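Local coordinates for protein cytosine deaminase (Klebsiella pneumoniae, PDB 4R85) that probably catalyses the iron-dependent hydrolytic deamination of 5-methylcytosine and cytosine, at residues A48-V53 with D360-A365. Residues are numbered along the deposited sequence; the frame is centred on the assembly and turned at random.
Sequences AIPPFV and DNYGLA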
# COMPACT_ATOMS: atom_id res chain seq x y z
N ALA A 48 5.52 -18.24 13.95
CA ALA A 48 6.38 -18.99 13.03
C ALA A 48 5.54 -19.42 11.83
O ALA A 48 4.46 -19.99 11.99
CB ALA A 48 6.98 -20.21 13.72
N ILE A 49 6.03 -19.14 10.63
CA ILE A 49 5.30 -19.49 9.40
C ILE A 49 6.26 -20.09 8.39
O ILE A 49 7.47 -19.89 8.47
CB ILE A 49 4.68 -18.24 8.74
CG1 ILE A 49 5.76 -17.17 8.52
CG2 ILE A 49 3.55 -17.68 9.57
CD1 ILE A 49 5.33 -16.06 7.60
N PRO A 50 5.72 -20.85 7.43
CA PRO A 50 6.55 -21.26 6.30
C PRO A 50 6.96 -20.00 5.49
O PRO A 50 6.35 -18.94 5.67
CB PRO A 50 5.62 -22.17 5.50
CG PRO A 50 4.23 -21.72 5.86
CD PRO A 50 4.34 -21.38 7.32
N PRO A 51 7.99 -20.11 4.65
CA PRO A 51 8.52 -18.90 3.99
C PRO A 51 7.51 -18.21 3.10
O PRO A 51 6.56 -18.83 2.61
CB PRO A 51 9.68 -19.44 3.13
CG PRO A 51 10.02 -20.78 3.74
CD PRO A 51 8.74 -21.33 4.27
N PHE A 52 7.69 -16.91 2.89
CA PHE A 52 6.86 -16.23 1.92
C PHE A 52 7.19 -16.76 0.52
O PHE A 52 8.29 -17.26 0.28
CB PHE A 52 7.07 -14.71 1.98
CG PHE A 52 6.47 -14.07 3.21
CD1 PHE A 52 7.27 -13.41 4.12
CD2 PHE A 52 5.10 -14.12 3.43
CE1 PHE A 52 6.72 -12.81 5.25
CE2 PHE A 52 4.54 -13.53 4.55
CZ PHE A 52 5.36 -12.88 5.46
N VAL A 53 6.22 -16.64 -0.39
CA VAL A 53 6.39 -17.08 -1.76
C VAL A 53 6.20 -15.89 -2.69
O VAL A 53 5.33 -15.05 -2.47
CB VAL A 53 5.36 -18.18 -2.11
CG1 VAL A 53 5.53 -18.66 -3.55
CG2 VAL A 53 5.45 -19.34 -1.13
N ASP A 360 4.62 -31.37 -0.52
CA ASP A 360 5.25 -31.68 0.76
C ASP A 360 6.59 -31.00 0.98
O ASP A 360 7.21 -31.19 2.02
CB ASP A 360 5.37 -33.19 0.96
CG ASP A 360 4.05 -33.82 1.36
OD1 ASP A 360 3.10 -33.06 1.65
OD2 ASP A 360 3.96 -35.06 1.40
N ASN A 361 7.05 -30.21 0.02
CA ASN A 361 8.27 -29.44 0.20
C ASN A 361 8.00 -28.08 0.85
O ASN A 361 8.90 -27.25 0.99
CB ASN A 361 9.02 -29.28 -1.12
CG ASN A 361 9.62 -30.59 -1.61
OD1 ASN A 361 10.10 -31.40 -0.82
ND2 ASN A 361 9.58 -30.80 -2.91
N TYR A 362 6.75 -27.87 1.27
CA TYR A 362 6.34 -26.59 1.86
C TYR A 362 5.37 -26.84 3.01
O TYR A 362 4.54 -27.74 2.94
CB TYR A 362 5.67 -25.72 0.79
CG TYR A 362 5.35 -24.31 1.27
CD1 TYR A 362 4.15 -24.04 1.94
CD2 TYR A 362 6.23 -23.27 1.05
CE1 TYR A 362 3.86 -22.75 2.38
CE2 TYR A 362 5.95 -21.98 1.49
CZ TYR A 362 4.76 -21.74 2.14
OH TYR A 362 4.47 -20.47 2.58
N GLY A 363 5.49 -26.05 4.07
CA GLY A 363 4.55 -26.12 5.18
C GLY A 363 5.15 -26.58 6.49
O GLY A 363 6.07 -27.40 6.51
N LEU A 364 4.63 -26.07 7.60
CA LEU A 364 5.12 -26.47 8.91
C LEU A 364 4.44 -27.74 9.38
O LEU A 364 3.46 -27.70 10.12
CB LEU A 364 4.92 -25.35 9.94
CG LEU A 364 5.56 -24.01 9.57
CD1 LEU A 364 5.58 -23.08 10.76
CD2 LEU A 364 6.97 -24.22 9.03
N ALA A 365 4.99 -28.87 8.95
CA ALA A 365 4.52 -30.19 9.36
C ALA A 365 5.74 -31.05 9.59
O ALA A 365 6.76 -30.88 8.92
CB ALA A 365 3.65 -30.80 8.27
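Tyr362 reaches across to the Pro50-Pro51 pair and is held there by its hydroxyl and by one ring face. Its CG stands anti to the backbone N (chi1 -173°), and the second torsion, near perpendicular, turns the ring so that Pro50 meets a face while Pro51 O lies at the edge, in the ring plane. OH donates a hydrogen bond to Pro51 O at 2.7 Å. The C=O...OH angle is 157°, so the hydroxyl meets the oxygen nearly head-on, from almost beyond the C=O bond and close to the carbonyl plane. Over the face, Pro50 CB is 3.9 Å from the ring centroid and 30° off the normal, a CH-pi contact, and CG comes within 3.6 Å of Tyr362 CE1. On the CE2 side of the phenol, Val53 CG2 approaches obliquely to 3.8 Å of Tyr362 CE2, while the Pro51 ring slides past in the opposite direction to the tyrosine.

Leu364 takes the other end of Pro50. Its CG packs 3.7 Å from Pro50 CD, and CD1 extends to Ala48, 3.5 Å from Ala48 O. Gly363 passes by Pro50 between these two side chains, at backbone angles where a CB would press on the preceding carbonyl oxygen; Leu364 follows as the centre of an inverse gamma turn. Beyond the two segments, the Tyr362 ring also meets that of His113, on strand 111-119, and touches Ala353 of helix 350-355.

The diproline breaks strand 47-57 where it passes from the small beta domain, Ala48 pairing with Arg7, into the first barrel strand, at whose end stand the iron ligands His56 and His58, the family's HxH motif. The loop 360-365, between helix 350-355 and strand 372-375, packs on this crossing, a junction characteristic of amidohydrolase-superfamily enzymes that join a small beta domain to the TIM barrel.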